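Side-chain contacts in putative isomerase (Streptomyces coelicolor A3, PDB 2OQH), which belongs to the mandelate racemase/muconate lactonizing enzyme family of the enolase superfamily and probably dehydrates D-glucarate to 5-dehydro-4-deoxy-D-glucarate: residues 137-142 / 149-154; 153-158 / 187-192; 164-169 / 320-325; 180-185 / 194-199. One frame throughout, in Å; residues are numbered along the deposited sequence.

Contact 1 (137-142 / 149-154)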
loop_
_atom_site.group_PDB
_atom_site.type_symbol
_atom_site.label_atom_id
_atom_site.label_comp_id
_atom_site.label_asym_id
_atom_site.label_seq_id
_atom_site.Cartn_x
_atom_site.Cartn_y
_atom_site.Cartn_z
ATOM N N ALA A 137 -10.806 -9.766 -15.230
ATOM C CA ALA A 137 -11.589 -10.769 -14.525
ATOM C C ALA A 137 -12.975 -10.242 -14.190
ATOM O O ALA A 137 -13.801 -10.985 -13.661
ATOM C CB ALA A 137 -10.877 -11.195 -13.246
ATOM N N ASP A 138 -13.230 -8.966 -14.478
ATOM C CA ASP A 138 -14.541 -8.380 -14.194
ATOM C C ASP A 138 -15.499 -8.543 -15.370
ATOM O O ASP A 138 -16.682 -8.242 -15.255
ATOM C CB ASP A 138 -14.422 -6.888 -13.850
ATOM C CG ASP A 138 -13.805 -6.647 -12.482
ATOM O OD1 ASP A 138 -14.144 -7.393 -11.540
ATOM O OD2 ASP A 138 -12.998 -5.699 -12.342
ATOM N N ALA A 139 -14.982 -9.008 -16.502
ATOM C CA ALA A 139 -15.799 -9.216 -17.693
ATOM C C ALA A 139 -15.553 -10.621 -18.231
ATOM O O ALA A 139 -15.056 -10.790 -19.341
ATOM C CB ALA A 139 -15.450 -8.182 -18.750
ATOM N N PRO A 140 -15.901 -11.648 -17.442
ATOM C CA PRO A 140 -15.721 -13.052 -17.819
ATOM C C PRO A 140 -16.280 -13.427 -19.191
ATOM O O PRO A 140 -15.614 -14.107 -19.970
ATOM C CB PRO A 140 -16.416 -13.801 -16.682
ATOM C CG PRO A 140 -16.162 -12.906 -15.506
ATOM C CD PRO A 140 -16.493 -11.552 -16.094
ATOM N N GLY A 141 -17.490 -12.968 -19.496
ATOM C CA GLY A 141 -18.091 -13.310 -20.776
ATOM C C GLY A 141 -17.543 -12.604 -22.005
ATOM O O GLY A 141 -17.547 -13.165 -23.107
ATOM N N ALA A 142 -17.059 -11.379 -21.826
ATOM C CA ALA A 142 -16.545 -10.599 -22.948
ATOM C C ALA A 142 -15.525 -11.303 -23.846
ATOM O O ALA A 142 -14.682 -12.068 -23.386
ATOM C CB ALA A 142 -15.962 -9.287 -22.436
ATOM N N LYS A 149 -15.755 -2.461 -24.269
ATOM C CA LYS A 149 -17.060 -1.911 -23.886
ATOM C C LYS A 149 -17.495 -2.492 -22.542
ATOM O O LYS A 149 -18.061 -1.793 -21.692
ATOM C CB LYS A 149 -18.107 -2.269 -24.946
ATOM C CG LYS A 149 -19.407 -1.460 -24.885
ATOM C CD LYS A 149 -20.435 -2.050 -25.859
ATOM C CE LYS A 149 -21.516 -1.052 -26.235
ATOM N NZ LYS A 149 -20.939 0.088 -27.009
ATOM N N ALA A 150 -17.230 -3.779 -22.361
ATOM C CA ALA A 150 -17.593 -4.473 -21.136
ATOM C C ALA A 150 -16.918 -3.837 -19.927
ATOM O O ALA A 150 -17.559 -3.598 -18.903
ATOM C CB ALA A 150 -17.203 -5.948 -21.241
HETATM N N MSE A 151 -15.622 -3.567 -20.057
HETATM C CA MSE A 151 -14.847 -2.964 -18.980
HETATM C C MSE A 151 -15.312 -1.538 -18.704
HETATM O O MSE A 151 -15.420 -1.137 -17.552
HETATM C CB MSE A 151 -13.356 -2.967 -19.337
HETATM C CG MSE A 151 -12.738 -4.352 -19.510
HETATM SE SE MSE A 151 -12.593 -5.356 -17.845
HETATM C CE MSE A 151 -11.001 -4.493 -17.139
ATOM N N ALA A 152 -15.594 -0.779 -19.761
ATOM C CA ALA A 152 -16.048 0.601 -19.616
ATOM C C ALA A 152 -17.362 0.657 -18.835
ATOM O O ALA A 152 -17.544 1.515 -17.971
ATOM C CB ALA A 152 -16.220 1.235 -20.988
ATOM N N GLU A 153 -18.280 -0.255 -19.150
ATOM C CA GLU A 153 -19.561 -0.317 -18.450
ATOM C C GLU A 153 -19.317 -0.632 -16.979
ATOM O O GLU A 153 -19.894 -0.001 -16.096
ATOM C CB GLU A 153 -20.451 -1.399 -19.059
ATOM C CG GLU A 153 -21.291 -0.925 -20.230
ATOM C CD GLU A 153 -21.938 -2.076 -20.972
ATOM O OE1 GLU A 153 -22.524 -2.967 -20.315
ATOM O OE2 GLU A 153 -21.856 -2.088 -22.217
ATOM N N HIS A 154 -18.458 -1.614 -16.721
ATOM C CA HIS A 154 -18.143 -1.992 -15.350
ATOM C C HIS A 154 -17.494 -0.829 -14.614
ATOM O O HIS A 154 -17.792 -0.578 -13.451
ATOM C CB HIS A 154 -17.192 -3.186 -15.320
ATOM C CG HIS A 154 -16.864 -3.647 -13.936
ATOM N ND1 HIS A 154 -17.808 -4.191 -13.093
ATOM C CD2 HIS A 154 -15.704 -3.623 -13.238
ATOM C CE1 HIS A 154 -17.244 -4.483 -11.933
ATOM N NE2 HIS A 154 -15.967 -4.148 -11.997
#

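Contact 2 (153-158 / 187-192)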
loop_
_atom_site.group_PDB
_atom_site.type_symbol
_atom_site.label_atom_id
_atom_site.label_comp_id
_atom_site.label_asym_id
_atom_site.label_seq_id
_atom_site.Cartn_x
_atom_site.Cartn_y
_atom_site.Cartn_z
ATOM N N GLU A 153 -18.280 -0.255 -19.150
ATOM C CA GLU A 153 -19.561 -0.317 -18.450
ATOM C C GLU A 153 -19.317 -0.632 -16.979
ATOM O O GLU A 153 -19.894 -0.001 -16.096
ATOM C CB GLU A 153 -20.451 -1.399 -19.059
ATOM C CG GLU A 153 -21.291 -0.925 -20.230
ATOM C CD GLU A 153 -21.938 -2.076 -20.972
ATOM O OE1 GLU A 153 -22.524 -2.967 -20.315
ATOM O OE2 GLU A 153 -21.856 -2.088 -22.217
ATOM N N HIS A 154 -18.458 -1.614 -16.721
ATOM C CA HIS A 154 -18.143 -1.992 -15.350
ATOM C C HIS A 154 -17.494 -0.829 -14.614
ATOM O O HIS A 154 -17.792 -0.578 -13.451
ATOM C CB HIS A 154 -17.192 -3.186 -15.320
ATOM C CG HIS A 154 -16.864 -3.647 -13.936
ATOM N ND1 HIS A 154 -17.808 -4.191 -13.093
ATOM C CD2 HIS A 154 -15.704 -3.623 -13.238
ATOM C CE1 HIS A 154 -17.244 -4.483 -11.933
ATOM N NE2 HIS A 154 -15.967 -4.148 -11.997
ATOM N N ALA A 155 -16.603 -0.124 -15.305
ATOM C CA ALA A 155 -15.910 1.015 -14.728
ATOM C C ALA A 155 -16.930 2.062 -14.295
ATOM O O ALA A 155 -16.893 2.552 -13.164
ATOM C CB ALA A 155 -14.934 1.610 -15.751
ATOM N N VAL A 156 -17.847 2.397 -15.195
ATOM C CA VAL A 156 -18.868 3.385 -14.882
ATOM C C VAL A 156 -19.702 2.974 -13.665
ATOM O O VAL A 156 -20.048 3.818 -12.840
ATOM C CB VAL A 156 -19.802 3.617 -16.087
ATOM C CG1 VAL A 156 -20.939 4.546 -15.698
ATOM C CG2 VAL A 156 -19.004 4.217 -17.240
ATOM N N ARG A 157 -20.006 1.682 -13.556
ATOM C CA ARG A 157 -20.796 1.145 -12.443
ATOM C C ARG A 157 -20.063 1.324 -11.121
ATOM O O ARG A 157 -20.632 1.815 -10.141
ATOM C CB ARG A 157 -21.078 -0.353 -12.645
ATOM C CG ARG A 157 -22.016 -0.691 -13.794
ATOM C CD ARG A 157 -23.447 -0.203 -13.540
ATOM N NE ARG A 157 -23.910 0.680 -14.616
ATOM C CZ ARG A 157 -25.086 1.309 -14.626
ATOM N NH1 ARG A 157 -25.938 1.157 -13.611
ATOM N NH2 ARG A 157 -25.408 2.104 -15.647
ATOM N N VAL A 158 -18.798 0.912 -11.104
ATOM C CA VAL A 158 -17.969 1.007 -9.907
ATOM C C VAL A 158 -17.811 2.439 -9.432
ATOM O O VAL A 158 -17.900 2.718 -8.235
ATOM C CB VAL A 158 -16.565 0.425 -10.156
ATOM C CG1 VAL A 158 -15.694 0.608 -8.918
ATOM C CG2 VAL A 158 -16.674 -1.044 -10.509
ATOM N N GLU A 187 -13.286 7.232 -22.602
ATOM C CA GLU A 187 -14.394 7.806 -23.360
ATOM C C GLU A 187 -15.659 7.801 -22.501
ATOM O O GLU A 187 -16.460 8.732 -22.569
ATOM C CB GLU A 187 -14.639 7.018 -24.650
ATOM C CG GLU A 187 -15.365 7.818 -25.737
ATOM C CD GLU A 187 -15.646 6.993 -26.987
ATOM O OE1 GLU A 187 -16.621 6.205 -26.971
ATOM O OE2 GLU A 187 -14.885 7.121 -27.979
ATOM N N ALA A 188 -15.811 6.771 -21.672
ATOM C CA ALA A 188 -16.982 6.643 -20.801
ATOM C C ALA A 188 -16.881 7.434 -19.499
ATOM O O ALA A 188 -17.897 7.732 -18.877
ATOM C CB ALA A 188 -17.235 5.176 -20.484
ATOM N N LEU A 189 -15.655 7.755 -19.089
ATOM C CA LEU A 189 -15.402 8.510 -17.858
ATOM C C LEU A 189 -14.373 9.601 -18.160
ATOM O O LEU A 189 -13.193 9.478 -17.819
ATOM C CB LEU A 189 -14.871 7.575 -16.763
ATOM C CG LEU A 189 -15.856 6.507 -16.278
ATOM C CD1 LEU A 189 -15.165 5.502 -15.370
ATOM C CD2 LEU A 189 -16.993 7.184 -15.555
ATOM N N PRO A 190 -14.815 10.687 -18.808
ATOM C CA PRO A 190 -13.950 11.806 -19.173
ATOM C C PRO A 190 -13.189 12.469 -18.032
ATOM O O PRO A 190 -12.055 12.907 -18.224
ATOM C CB PRO A 190 -14.917 12.777 -19.846
ATOM C CG PRO A 190 -15.985 11.880 -20.398
ATOM C CD PRO A 190 -16.193 10.923 -19.273
ATOM N N GLY A 191 -13.796 12.535 -16.850
ATOM C CA GLY A 191 -13.146 13.214 -15.740
ATOM C C GLY A 191 -12.550 12.422 -14.594
ATOM O O GLY A 191 -12.175 13.001 -13.576
ATOM N N VAL A 192 -12.448 11.112 -14.733
ATOM C CA VAL A 192 -11.880 10.327 -13.654
ATOM C C VAL A 192 -10.361 10.266 -13.821
ATOM O O VAL A 192 -9.852 10.340 -14.940
ATOM C CB VAL A 192 -12.441 8.885 -13.670
ATOM C CG1 VAL A 192 -11.795 8.083 -14.791
ATOM C CG2 VAL A 192 -12.206 8.220 -12.335
#

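Contact 3 (164-169 / 320-325)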
loop_
_atom_site.group_PDB
_atom_site.type_symbol
_atom_site.label_atom_id
_atom_site.label_comp_id
_atom_site.label_asym_id
_atom_site.label_seq_id
_atom_site.Cartn_x
_atom_site.Cartn_y
_atom_site.Cartn_z
ATOM N N PHE A 164 -15.615 6.637 -6.356
ATOM C CA PHE A 164 -14.157 6.703 -6.515
ATOM C C PHE A 164 -13.690 7.882 -7.377
ATOM O O PHE A 164 -14.287 8.174 -8.405
ATOM C CB PHE A 164 -13.654 5.408 -7.164
ATOM C CG PHE A 164 -13.873 4.172 -6.328
ATOM C CD1 PHE A 164 -12.976 3.829 -5.321
ATOM C CD2 PHE A 164 -14.971 3.341 -6.557
ATOM C CE1 PHE A 164 -13.164 2.670 -4.552
ATOM C CE2 PHE A 164 -15.167 2.183 -5.794
ATOM C CZ PHE A 164 -14.260 1.848 -4.791
ATOM N N ASP A 165 -12.610 8.545 -6.974
ATOM C CA ASP A 165 -12.090 9.665 -7.758
ATOM C C ASP A 165 -11.084 9.160 -8.789
ATOM O O ASP A 165 -10.725 9.874 -9.730
ATOM C CB ASP A 165 -11.368 10.678 -6.874
ATOM C CG ASP A 165 -12.191 11.126 -5.692
ATOM O OD1 ASP A 165 -13.423 11.301 -5.835
ATOM O OD2 ASP A 165 -11.585 11.326 -4.618
ATOM N N ALA A 166 -10.620 7.933 -8.600
ATOM C CA ALA A 166 -9.634 7.364 -9.507
ATOM C C ALA A 166 -9.913 5.912 -9.830
ATOM O O ALA A 166 -10.487 5.183 -9.020
ATOM C CB ALA A 166 -8.245 7.497 -8.899
ATOM N N VAL A 167 -9.499 5.503 -11.026
ATOM C CA VAL A 167 -9.673 4.131 -11.482
ATOM C C VAL A 167 -8.338 3.604 -11.988
ATOM O O VAL A 167 -7.587 4.324 -12.640
ATOM C CB VAL A 167 -10.696 4.032 -12.637
ATOM C CG1 VAL A 167 -10.730 2.605 -13.170
ATOM C CG2 VAL A 167 -12.079 4.447 -12.151
ATOM N N LYS A 168 -8.048 2.347 -11.695
ATOM C CA LYS A 168 -6.798 1.754 -12.130
ATOM C C LYS A 168 -7.022 0.406 -12.802
ATOM O O LYS A 168 -7.676 -0.477 -12.247
ATOM C CB LYS A 168 -5.868 1.608 -10.924
ATOM C CG LYS A 168 -4.597 0.823 -11.162
ATOM C CD LYS A 168 -3.727 0.914 -9.914
ATOM C CE LYS A 168 -2.614 -0.094 -9.914
ATOM N NZ LYS A 168 -3.139 -1.465 -9.730
ATOM N N LEU A 169 -6.487 0.257 -14.008
ATOM C CA LEU A 169 -6.617 -0.988 -14.757
ATOM C C LEU A 169 -5.391 -1.880 -14.594
ATOM O O LEU A 169 -4.255 -1.425 -14.739
ATOM C CB LEU A 169 -6.819 -0.703 -16.248
ATOM C CG LEU A 169 -6.761 -1.928 -17.172
ATOM C CD1 LEU A 169 -7.960 -2.843 -16.915
ATOM C CD2 LEU A 169 -6.748 -1.470 -18.616
ATOM N N SER A 320 -1.290 13.575 -1.589
ATOM C CA SER A 320 -2.541 14.238 -1.927
ATOM C C SER A 320 -3.381 13.541 -2.990
ATOM O O SER A 320 -4.376 14.095 -3.459
ATOM C CB SER A 320 -2.238 15.647 -2.410
ATOM O OG SER A 320 -1.409 15.595 -3.560
ATOM N N ARG A 321 -2.992 12.333 -3.366
ATOM C CA ARG A 321 -3.704 11.592 -4.401
ATOM C C ARG A 321 -4.607 10.521 -3.815
ATOM O O ARG A 321 -4.527 10.211 -2.628
ATOM C CB ARG A 321 -2.694 10.921 -5.333
ATOM C CG ARG A 321 -1.753 11.887 -6.040
ATOM C CD ARG A 321 -0.461 11.183 -6.437
ATOM N NE ARG A 321 0.468 12.067 -7.146
ATOM C CZ ARG A 321 0.571 12.149 -8.469
ATOM N NH1 ARG A 321 -0.200 11.395 -9.245
ATOM N NH2 ARG A 321 1.455 12.978 -9.017
ATOM N N ALA A 322 -5.475 9.959 -4.651
ATOM C CA ALA A 322 -6.341 8.885 -4.192
ATOM C C ALA A 322 -5.410 7.682 -4.124
ATOM O O ALA A 322 -4.876 7.264 -5.142
ATOM C CB ALA A 322 -7.457 8.632 -5.194
ATOM N N ILE A 323 -5.206 7.135 -2.930
ATOM C CA ILE A 323 -4.302 5.997 -2.766
ATOM C C ILE A 323 -4.889 4.686 -3.255
ATOM O O ILE A 323 -6.095 4.579 -3.466
ATOM C CB ILE A 323 -3.913 5.785 -1.284
ATOM C CG1 ILE A 323 -5.144 5.337 -0.490
ATOM C CG2 ILE A 323 -3.333 7.071 -0.700
ATOM C CD1 ILE A 323 -4.844 4.907 0.950
ATOM N N ASP A 324 -4.016 3.699 -3.447
ATOM C CA ASP A 324 -4.436 2.363 -3.852
ATOM C C ASP A 324 -4.843 1.693 -2.555
ATOM O O ASP A 324 -4.144 1.802 -1.550
ATOM C CB ASP A 324 -3.281 1.574 -4.478
ATOM C CG ASP A 324 -3.087 1.884 -5.952
ATOM O OD1 ASP A 324 -3.939 2.591 -6.534
ATOM O OD2 ASP A 324 -2.086 1.403 -6.533
ATOM N N SER A 325 -5.979 1.016 -2.556
ATOM C CA SER A 325 -6.427 0.356 -1.342
ATOM C C SER A 325 -7.441 -0.708 -1.662
ATOM O O SER A 325 -8.464 -0.432 -2.281
ATOM C CB SER A 325 -7.046 1.364 -0.371
ATOM O OG SER A 325 -7.620 0.697 0.748
#

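Contact 4 (180-185 / 194-199)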
loop_
_atom_site.group_PDB
_atom_site.type_symbol
_atom_site.label_atom_id
_atom_site.label_comp_id
_atom_site.label_asym_id
_atom_site.label_seq_id
_atom_site.Cartn_x
_atom_site.Cartn_y
_atom_site.Cartn_z
ATOM N N ALA A 180 -6.796 -0.674 -25.706
ATOM C CA ALA A 180 -8.175 -0.660 -26.195
ATOM C C ALA A 180 -9.131 -0.420 -25.031
ATOM O O ALA A 180 -10.077 0.353 -25.143
ATOM C CB ALA A 180 -8.502 -1.987 -26.880
ATOM N N ILE A 181 -8.872 -1.091 -23.916
ATOM C CA ILE A 181 -9.696 -0.952 -22.722
ATOM C C ILE A 181 -9.649 0.465 -22.173
ATOM O O ILE A 181 -10.688 1.071 -21.898
ATOM C CB ILE A 181 -9.231 -1.920 -21.616
ATOM C CG1 ILE A 181 -9.528 -3.356 -22.036
ATOM C CG2 ILE A 181 -9.912 -1.589 -20.295
ATOM C CD1 ILE A 181 -8.980 -4.380 -21.091
ATOM N N LEU A 182 -8.439 0.994 -22.009
ATOM C CA LEU A 182 -8.273 2.340 -21.477
ATOM C C LEU A 182 -8.987 3.397 -22.318
ATOM O O LEU A 182 -9.559 4.342 -21.776
ATOM C CB LEU A 182 -6.780 2.666 -21.344
ATOM C CG LEU A 182 -6.047 1.787 -20.325
ATOM C CD1 LEU A 182 -4.542 1.968 -20.457
ATOM C CD2 LEU A 182 -6.525 2.135 -18.916
ATOM N N ARG A 183 -8.962 3.239 -23.637
ATOM C CA ARG A 183 -9.627 4.195 -24.522
ATOM C C ARG A 183 -11.124 4.196 -24.240
ATOM O O ARG A 183 -11.747 5.252 -24.147
ATOM C CB ARG A 183 -9.383 3.834 -25.992
ATOM C CG ARG A 183 -7.997 4.181 -26.489
ATOM C CD ARG A 183 -7.717 3.562 -27.844
ATOM N NE ARG A 183 -6.435 4.016 -28.376
ATOM C CZ ARG A 183 -5.795 3.436 -29.385
ATOM N NH1 ARG A 183 -6.317 2.367 -29.982
ATOM N NH2 ARG A 183 -4.626 3.920 -29.793
ATOM N N ALA A 184 -11.689 2.999 -24.099
ATOM C CA ALA A 184 -13.114 2.833 -23.825
ATOM C C ALA A 184 -13.462 3.426 -22.464
ATOM O O ALA A 184 -14.430 4.177 -22.331
ATOM C CB ALA A 184 -13.479 1.360 -23.859
ATOM N N VAL A 185 -12.670 3.093 -21.451
ATOM C CA VAL A 185 -12.924 3.611 -20.122
ATOM C C VAL A 185 -12.867 5.133 -20.104
ATOM O O VAL A 185 -13.748 5.779 -19.543
ATOM C CB VAL A 185 -11.922 3.044 -19.094
ATOM C CG1 VAL A 185 -12.136 3.695 -17.729
ATOM C CG2 VAL A 185 -12.110 1.549 -18.983
ATOM N N LEU A 194 -7.359 8.347 -14.328
ATOM C CA LEU A 194 -7.162 6.997 -14.839
ATOM C C LEU A 194 -5.699 6.544 -14.826
ATOM O O LEU A 194 -4.801 7.316 -15.169
ATOM C CB LEU A 194 -7.724 6.928 -16.259
ATOM C CG LEU A 194 -7.808 5.569 -16.944
ATOM C CD1 LEU A 194 -8.646 4.624 -16.113
ATOM C CD2 LEU A 194 -8.426 5.750 -18.326
ATOM N N ARG A 195 -5.482 5.284 -14.447
ATOM C CA ARG A 195 -4.141 4.703 -14.359
ATOM C C ARG A 195 -4.118 3.283 -14.927
ATOM O O ARG A 195 -5.158 2.658 -15.082
ATOM C CB ARG A 195 -3.705 4.622 -12.891
ATOM C CG ARG A 195 -3.947 5.875 -12.074
ATOM C CD ARG A 195 -3.881 5.563 -10.581
ATOM N NE ARG A 195 -4.210 6.725 -9.758
ATOM C CZ ARG A 195 -4.385 6.684 -8.440
ATOM N NH1 ARG A 195 -4.264 5.533 -7.781
ATOM N NH2 ARG A 195 -4.688 7.793 -7.780
ATOM N N VAL A 196 -2.926 2.781 -15.239
ATOM C CA VAL A 196 -2.781 1.413 -15.732
ATOM C C VAL A 196 -1.515 0.805 -15.125
ATOM O O VAL A 196 -0.457 1.433 -15.090
ATOM C CB VAL A 196 -2.727 1.345 -17.275
ATOM C CG1 VAL A 196 -1.638 2.237 -17.803
ATOM C CG2 VAL A 196 -2.508 -0.086 -17.718
ATOM N N ASP A 197 -1.641 -0.420 -14.629
ATOM C CA ASP A 197 -0.525 -1.102 -13.990
ATOM C C ASP A 197 -0.287 -2.474 -14.604
ATOM O O ASP A 197 -0.946 -3.440 -14.241
ATOM C CB ASP A 197 -0.816 -1.257 -12.493
ATOM C CG ASP A 197 0.372 -1.766 -11.709
ATOM O OD1 ASP A 197 1.361 -2.226 -12.318
ATOM O OD2 ASP A 197 0.311 -1.712 -10.460
ATOM N N PRO A 198 0.657 -2.570 -15.556
ATOM C CA PRO A 198 0.981 -3.840 -16.217
ATOM C C PRO A 198 1.861 -4.729 -15.340
ATOM O O PRO A 198 2.191 -5.857 -15.712
ATOM C CB PRO A 198 1.719 -3.399 -17.485
ATOM C CG PRO A 198 1.199 -2.010 -17.733
ATOM C CD PRO A 198 1.183 -1.437 -16.337
ATOM N N ASN A 199 2.248 -4.216 -14.175
ATOM C CA ASN A 199 3.099 -4.972 -13.259
ATOM C C ASN A 199 4.351 -5.466 -13.960
ATOM O O ASN A 199 4.737 -6.628 -13.843
ATOM C CB ASN A 199 2.330 -6.150 -12.663
ATOM C CG ASN A 199 1.258 -5.701 -11.692
ATOM O OD1 ASN A 199 1.559 -5.154 -10.626
ATOM N ND2 ASN A 199 0.000 -5.915 -12.059
#

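Contact 1 (137-142 / 149-154)
The loop 137-142 runs past helix segment 149-154 with its backbone closest where Ala139 faces Ala150, their CA atoms 6.1 Å apart. Three methyls meet at that level: Ala150 CB touches Ala139 CB at 3.8 Å and, at much the same distance, Ala142 CB, so one helix methyl sits against both ends of the small turn around Pro140. Met151, a selenomethionine, reaches the same place from the buried side. Its chain, bent at both chi2 and chi3, brings SE to 4.1 Å from Ala139 CB.

One turn further along the helix, the imidazole of His154 extends toward Asp138, with CG anti to the backbone N (chi1 -178°). Asp138 CB lies over one face of the ring, 3.8 Å from its centroid and 24° off the normal, a CH-pi contact. The carboxylate plane is tilted 36° from the ring, and its OD2 accepts a hydrogen bond from Thr135 N. Val158 CG2 lies over the opposite face, leaving the imidazole between two aliphatic groups.

This is a surface contact of a TIM barrel, where the loop leaving barrel strand 127-134 folds down onto the helix it leads into.

Contact 2 (153-158 / 187-192)
Val156 and Leu189 meet where two consecutive outer helices of the TIM barrel, 147-162 and 175-188, lie side by side; the CA atoms of Val156 and Leu189 are 6.9 Å apart. Segment 153-158 is wholly helical, whereas 187-192 holds the last two helical residues, Glu187 and Ala188, and the chain that leaves the helix toward strand 193-197.

The contact between the segments is made by apolar side chains. Leu189 divides its two methyl branches between neighbouring residues of the facing helix: CD1 goes to Ala155 and CD2 to Val156. Its CG is anti to the carbonyl carbon (chi1 -66°), and with chi2 extended the fork points at the neighbouring helix. Ala155 CB receives the first branch at 3.9 Å, and is itself buried against Val185 on the inner side. The side chains of Leu189 and Val156 cross obliquely, CD2 being the branch on the valine's side. Further packing extends the seam in both directions, with Leu189 on Val159 and Ala188 on Ala152.

Polar bonds hold the turn at the end of helix 175-188. Leu189 is the first residue to leave helical torsions, and a type I turn from Leu189 to Val192 follows. Arg186 NH1 donates to both Leu189 O and Val192 O, joining the two ends of that turn to the last turn of the helix.

On the more open side of the seam, Val156 makes its contact through one methyl: CG2, anti to the carbonyl carbon, lies 3.8 Å from Ala188 CB and 4.0 Å from Leu189 CD2.

Contact 3 (164-169 / 320-325)
Lys168 lays the far part of its aliphatic chain across the carboxylate of Asp324, the two side chains meeting at about a right angle. CD is equally far, 3.8 Å, from Asp324 OD1 and Asp324 OD2, while CE comes to 3.7 Å from OD2. The lysine is extended as far as CE and bends only at chi4 (-70°), which leaves NZ 4.4 Å from Asp324 OD2, too long for a salt bridge. Each charged group also has a second, weak and long partner of opposite charge: Asp197 for the lysine and Arg195 for the aspartate.

Two residues back on each segment, Ala166 CB meets Ala322 CB at 4.0 Å. The CA atoms there are 6.4 Å apart, against 8.6 Å for Lys168 and Asp324, so the segments diverge toward the charged end. Strand 127-134 lies between them in the sheet and pairs with both strands.

These side chains point into the interior of the enolase-type TIM barrel, with the alanines toward the N-terminal ends of the strands and the charged pair nearer their C-terminal ends, the region that holds the active site in this superfamily.

Contact 4 (180-185 / 194-199)
Helix 175-188 and strand 193-197 are the second and third elements of a beta-alpha-beta unit that starts with strand 166-170, and here the helix lies on the outer face of the barrel. The short segments run nearly antiparallel, at 165°, with their axes 10.1 Å apart.

Leu182 carries most of the packing by splitting its methyls between two strand residues. CD1 rests on Val196, meeting it at about a right angle; the nearest atom is Val196 CB at 3.7 Å, and both valine methyls are close behind. CD2 turns the other way along the strand, to Leu194 CD2 at 4.1 Å, and also lies near Arg195 O. Leu194 is itself forked: CD2 sits under the helix backbone, 3.9 Å from Leu182 O, while CD1 reaches Val185 CG1 at 4.0 Å. Leu194 leans toward the helix between Leu182 and Val185, its CG trans to the backbone N (chi1 -172°).

Strand alternation sends Arg195 to the barrel interior, where NE forms a salt bridge with Glu220 and NH2 donates to Ala322 O. At the strand's last residue, Asp197 OD1 accepts from Asn199 N at 2.9 Å, an Asx turn. The N-H approaches the anti side of the carboxylate, 30° out of its plane.

The chemistry divides by face: between helix and strand the contact is buried aliphatic packing, with no hydrogen bond between the two segments, whereas the strand's polar side chains serve the barrel interior and the turn at its C-terminal end.

Overall arrangement
Following the chain, contact 1 closes a short loop between strand 127-134 and the helix after it. Contact 2 opens on that same helix, sharing Glu153 and His154 with contact 1, and closes at the end of helix 175-188. Contacts 3 and 4 both cross contact 2: segments 164-169 and 180-185 precede 187-192, and their partners follow it. Contact 4 is local and falls wholly between the two segments of contact 3, which spans some 150 residues to bring the last barrel strand beside the first ones. Contacts 1 and 2 join outer-layer parts, contact 4 ties helix to barrel wall, and contact 3 joins, on the inner face, two strands that flank strand 127-134.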